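Long-range contacts in Ika8 (Synthetic construct, PDB 6G6O), which is a computationally designed, symmetrical eight-bladed beta-propeller built from WD40-type repeats, made as an artificial protein: residues E92-A97 against D114-V119; L141-N146 against W160-G165. All blocks are in the same frame, centred on the assembly; numbering follows the deposited sequence. Where two conformers were deposited one is given.

Interaction 1 of 2, residues E92-A97 against D114-V119; sequences EGHQSA and DGTIKV
Both ring nitrogens of H94 are engaged: ND1 donates to T116 OG1 at 3.0 Å, while NE2 is hydrogen-bonded to S110 OG on strand 107-112. The ND1 bond is close to straight, with an angle of 159° at hydrogen, and OG1 lies almost exactly in the ring plane, so the two bonds fix the rotation of the imidazole. K118 slides over one face of the ring, running opposite to the histidine side chain; its CD stands 4.0 Å from the H94 ring centroid and 13° off the normal, a CH-pi contact. Extended beyond CG, the lysine continues until NZ donates to G93 O at 2.9 Å. Where the loop nears strand 98-104, D114 N donates to S96 OG at 3.1 Å. D114 OD1 accepts from T116 N at 2.9 Å in an Asx turn, and a water spans Q95 N and D114 OD2. D114, H94 and S110 are consistent with the Asp-His-Ser/Thr-Trp tetrad of WD40 repeats, although here T116 OG1 takes the bond from H94 ND1. The contact ties the loop entering strand 98-104 to strand 117-121 and the turn before it; H94 and S96 also pack on A112 of strand 107-112, and K118 on L127 and D130 of strand 127-131.

Interaction 2 of 2, residues L141-N146 against W160-G165; sequences LQFKDN and WYIGTG
Y161 presents one ring face to the carbonyl oxygen of N146, which stands 3.4 Å above the ring plane, displaced toward the rim and nearest CD1. The ring reaches this position with CG anti to the backbone N (chi1 -164°), and Y161 CZ and OH each lie 4.0 Å from N146 CB. The same oxygen accepts the one hydrogen bond between the segments, from I162 N to N146 O at 2.9 Å, with an angle of 165° at hydrogen. Y161 CA adds a CA-H...O contact to N146 O at 3.5 Å. Residues D145 and N146 both have positive phi, and they form the two-residue turn between strands 138-144 and 147-152. Since N146 pairs with I162 in the same register as V148 with W160, the bond continues the antiparallel pairing of strands 147-152 and 157-161 past their ends, within one propeller blade. I162 CD1 touches F143 CE1 at 3.4 Å, the two side chains crossing at about a right angle, and both also pack on I107 of strand 107-112. I162 CB lies 3.9 Å from N146 OD1, a van der Waals contact. Chemically, then, the hairpin tip is held to the chain leaving strand 157-161 by a single backbone hydrogen bond plus packing: N146 against Y161 and I162, with the apolar touch of F143 on I162 as one part of it.

Overall arrangement
Interaction 1 closes before interaction 2 opens along the chain, and their centres lie about 16 Å apart, each about 18 Å from the centre of the chain. Both segments of interaction 1 lie in the WD repeat 85-121, but its loop comes in from strand 87-88, ahead of the sheet 98-104 to 127-131, and H94 is backbone-bonded to G75; the contact therefore sits at a blade junction. Interaction 2 lies within the next sheet, 138-144 to 167-170. The two blades meet directly: V119 CG1 packs on I162 CD1 at 3.7 Å, and I117 CD1 lies 4.0 Å from W160 NE1. Strand 107-112 is common ground, giving H94 its serine partner and F143 and I162 a hydrophobic surface.

Interaction 1 of 2, residues E92-A97 against D114-V119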
# COMPACT_ATOMS: atom_id res chain seq x y z
N GLU A 92 -10.25 -13.40 -14.66
CA GLU A 92 -10.28 -14.73 -14.05
C GLU A 92 -9.71 -14.71 -12.64
O GLU A 92 -10.09 -15.54 -11.81
CB GLU A 92 -9.51 -15.72 -14.93
CG GLU A 92 -9.67 -17.17 -14.51
CD GLU A 92 -11.08 -17.69 -14.71
OE1 GLU A 92 -11.75 -17.23 -15.65
OE2 GLU A 92 -11.51 -18.55 -13.92
N GLY A 93 -8.81 -13.77 -12.35
CA GLY A 93 -8.21 -13.70 -11.04
C GLY A 93 -7.29 -14.89 -10.78
O GLY A 93 -7.02 -15.73 -11.64
N HIS A 94 -6.80 -14.94 -9.54
CA HIS A 94 -5.91 -16.00 -9.10
C HIS A 94 -6.68 -17.10 -8.39
O HIS A 94 -7.83 -16.92 -7.97
CB HIS A 94 -4.83 -15.44 -8.16
CG HIS A 94 -3.91 -14.45 -8.80
ND1 HIS A 94 -2.55 -14.63 -8.87
CD2 HIS A 94 -4.16 -13.25 -9.39
CE1 HIS A 94 -2.00 -13.59 -9.47
NE2 HIS A 94 -2.95 -12.74 -9.79
N GLN A 95 -6.03 -18.25 -8.26
CA GLN A 95 -6.58 -19.37 -7.52
C GLN A 95 -6.30 -19.28 -6.02
O GLN A 95 -6.87 -20.07 -5.25
CB GLN A 95 -6.03 -20.69 -8.07
CG GLN A 95 -6.58 -21.09 -9.44
CD GLN A 95 -6.07 -20.20 -10.56
OE1 GLN A 95 -4.95 -19.68 -10.50
NE2 GLN A 95 -6.89 -20.02 -11.59
N SER A 96 -5.44 -18.36 -5.60
CA SER A 96 -5.11 -18.15 -4.20
C SER A 96 -5.42 -16.70 -3.83
O SER A 96 -5.81 -15.89 -4.67
CB SER A 96 -3.64 -18.49 -3.94
OG SER A 96 -2.80 -17.37 -4.16
N ALA A 97 -5.22 -16.38 -2.55
CA ALA A 97 -5.62 -15.08 -2.03
C ALA A 97 -4.83 -13.95 -2.68
O ALA A 97 -3.60 -13.98 -2.73
CB ALA A 97 -5.44 -15.04 -0.51
N ASP A 114 0.14 -17.52 -3.21
CA ASP A 114 0.94 -18.63 -3.69
C ASP A 114 2.18 -18.18 -4.44
O ASP A 114 2.98 -19.02 -4.87
CB ASP A 114 0.10 -19.56 -4.57
CG ASP A 114 -0.48 -18.86 -5.80
OD1 ASP A 114 -0.12 -17.70 -6.07
OD2 ASP A 114 -1.30 -19.49 -6.50
N GLY A 115 2.36 -16.87 -4.62
CA GLY A 115 3.50 -16.32 -5.33
C GLY A 115 3.22 -15.94 -6.76
O GLY A 115 4.08 -15.29 -7.39
N THR A 116 2.06 -16.29 -7.30
CA THR A 116 1.77 -16.02 -8.70
C THR A 116 1.54 -14.54 -8.93
O THR A 116 0.98 -13.84 -8.09
CB THR A 116 0.54 -16.82 -9.15
OG1 THR A 116 -0.49 -16.70 -8.16
CG2 THR A 116 0.90 -18.29 -9.33
N ILE A 117 1.99 -14.06 -10.09
CA ILE A 117 1.80 -12.68 -10.51
C ILE A 117 1.16 -12.70 -11.89
O ILE A 117 1.68 -13.33 -12.82
CB ILE A 117 3.13 -11.90 -10.55
CG1 ILE A 117 3.85 -12.01 -9.21
CG2 ILE A 117 2.88 -10.45 -10.90
CD1 ILE A 117 5.27 -11.50 -9.25
N LYS A 118 0.03 -12.01 -12.03
CA LYS A 118 -0.69 -11.95 -13.29
C LYS A 118 -0.83 -10.51 -13.74
O LYS A 118 -0.89 -9.58 -12.92
CB LYS A 118 -2.08 -12.60 -13.17
CG LYS A 118 -2.04 -14.11 -12.99
CD LYS A 118 -3.42 -14.72 -13.16
CE LYS A 118 -3.41 -16.21 -12.88
NZ LYS A 118 -4.76 -16.81 -13.11
N VAL A 119 -0.86 -10.32 -15.06
CA VAL A 119 -0.94 -9.00 -15.68
C VAL A 119 -2.17 -8.98 -16.56
O VAL A 119 -2.31 -9.80 -17.48
CB VAL A 119 0.33 -8.69 -16.50
CG1 VAL A 119 0.11 -7.47 -17.36
CG2 VAL A 119 1.52 -8.49 -15.57
O HOH W 1 -2.81 -18.47 -8.38

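Interaction 2 of 2, residues L141-N146 against W160-G165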
# COMPACT_ATOMS: atom_id res chain seq x y z
N LEU A 141 4.21 -4.85 -4.46
CA LEU A 141 4.00 -4.79 -5.91
C LEU A 141 4.04 -3.34 -6.35
O LEU A 141 3.12 -2.58 -6.04
CB LEU A 141 2.68 -5.44 -6.31
CG LEU A 141 2.71 -6.78 -7.05
CD1 LEU A 141 1.41 -6.96 -7.83
CD2 LEU A 141 3.91 -6.87 -7.98
N GLN A 142 5.08 -2.95 -7.08
CA GLN A 142 5.18 -1.64 -7.70
C GLN A 142 5.30 -1.82 -9.20
O GLN A 142 6.11 -2.62 -9.67
CB GLN A 142 6.37 -0.85 -7.15
CG GLN A 142 6.23 -0.46 -5.68
CD GLN A 142 5.00 0.40 -5.41
OE1 GLN A 142 4.57 1.17 -6.26
NE2 GLN A 142 4.44 0.25 -4.21
N PHE A 143 4.51 -1.06 -9.95
CA PHE A 143 4.43 -1.22 -11.40
C PHE A 143 4.36 0.15 -12.06
O PHE A 143 3.40 0.89 -11.85
CB PHE A 143 3.21 -2.07 -11.78
CG PHE A 143 2.81 -1.95 -13.21
CD1 PHE A 143 3.73 -2.14 -14.23
CD2 PHE A 143 1.49 -1.68 -13.56
CE1 PHE A 143 3.36 -2.03 -15.55
CE2 PHE A 143 1.12 -1.58 -14.88
CZ PHE A 143 2.05 -1.75 -15.87
N LYS A 144 5.39 0.47 -12.84
CA LYS A 144 5.44 1.70 -13.62
C LYS A 144 6.18 1.42 -14.92
O LYS A 144 7.12 0.63 -14.95
CB LYS A 144 6.15 2.84 -12.87
CG LYS A 144 5.61 3.14 -11.47
CD LYS A 144 6.74 3.26 -10.46
CE LYS A 144 6.21 3.13 -9.03
NZ LYS A 144 7.31 3.08 -8.03
N ASP A 145 5.74 2.09 -16.00
CA ASP A 145 6.45 2.10 -17.28
C ASP A 145 6.71 0.68 -17.80
O ASP A 145 7.82 0.33 -18.18
CB ASP A 145 7.75 2.88 -17.17
CG ASP A 145 7.54 4.38 -17.14
OD1 ASP A 145 6.79 4.89 -18.00
OD2 ASP A 145 8.11 5.05 -16.25
N ASN A 146 5.65 -0.13 -17.81
CA ASN A 146 5.70 -1.51 -18.28
C ASN A 146 6.74 -2.35 -17.53
O ASN A 146 7.19 -3.38 -18.03
CB ASN A 146 5.97 -1.58 -19.79
CG ASN A 146 4.70 -1.45 -20.61
OD1 ASN A 146 3.69 -2.09 -20.33
ND2 ASN A 146 4.75 -0.61 -21.64
N TRP A 160 10.32 -7.67 -13.71
CA TRP A 160 9.82 -8.18 -14.98
C TRP A 160 9.48 -7.02 -15.90
O TRP A 160 9.08 -5.94 -15.45
CB TRP A 160 8.57 -9.06 -14.79
CG TRP A 160 8.61 -9.98 -13.62
CD1 TRP A 160 8.41 -9.65 -12.31
CD2 TRP A 160 8.84 -11.40 -13.65
NE1 TRP A 160 8.51 -10.78 -11.52
CE2 TRP A 160 8.77 -11.86 -12.32
CE3 TRP A 160 9.09 -12.32 -14.67
CZ2 TRP A 160 8.96 -13.20 -11.98
CZ3 TRP A 160 9.27 -13.65 -14.34
CH2 TRP A 160 9.20 -14.08 -13.00
N TYR A 161 9.62 -7.26 -17.20
CA TYR A 161 9.15 -6.32 -18.22
C TYR A 161 7.90 -6.90 -18.86
O TYR A 161 7.93 -8.01 -19.40
CB TYR A 161 10.23 -6.05 -19.27
CG TYR A 161 9.93 -4.82 -20.09
CD1 TYR A 161 10.24 -3.55 -19.61
CD2 TYR A 161 9.33 -4.92 -21.34
CE1 TYR A 161 9.97 -2.42 -20.35
CE2 TYR A 161 9.05 -3.79 -22.09
CZ TYR A 161 9.37 -2.54 -21.59
OH TYR A 161 9.10 -1.41 -22.33
N ILE A 162 6.80 -6.14 -18.80
CA ILE A 162 5.53 -6.62 -19.32
C ILE A 162 5.62 -6.83 -20.82
O ILE A 162 6.21 -6.01 -21.55
CB ILE A 162 4.40 -5.64 -18.95
CG1 ILE A 162 4.25 -5.58 -17.43
CG2 ILE A 162 3.09 -6.04 -19.61
CD1 ILE A 162 2.89 -5.12 -16.97
N GLY A 163 5.04 -7.92 -21.30
CA GLY A 163 5.09 -8.27 -22.71
C GLY A 163 6.18 -9.28 -22.99
O GLY A 163 5.91 -10.35 -23.56
N THR A 164 7.41 -8.96 -22.59
CA THR A 164 8.51 -9.91 -22.73
C THR A 164 8.33 -11.10 -21.79
O THR A 164 8.76 -12.21 -22.11
CB THR A 164 9.84 -9.22 -22.47
OG1 THR A 164 9.88 -7.97 -23.17
CG2 THR A 164 11.00 -10.09 -22.93
N GLY A 165 7.71 -10.88 -20.63
CA GLY A 165 7.46 -11.94 -19.68
C GLY A 165 8.66 -12.39 -18.87
O GLY A 165 8.48 -12.97 -17.80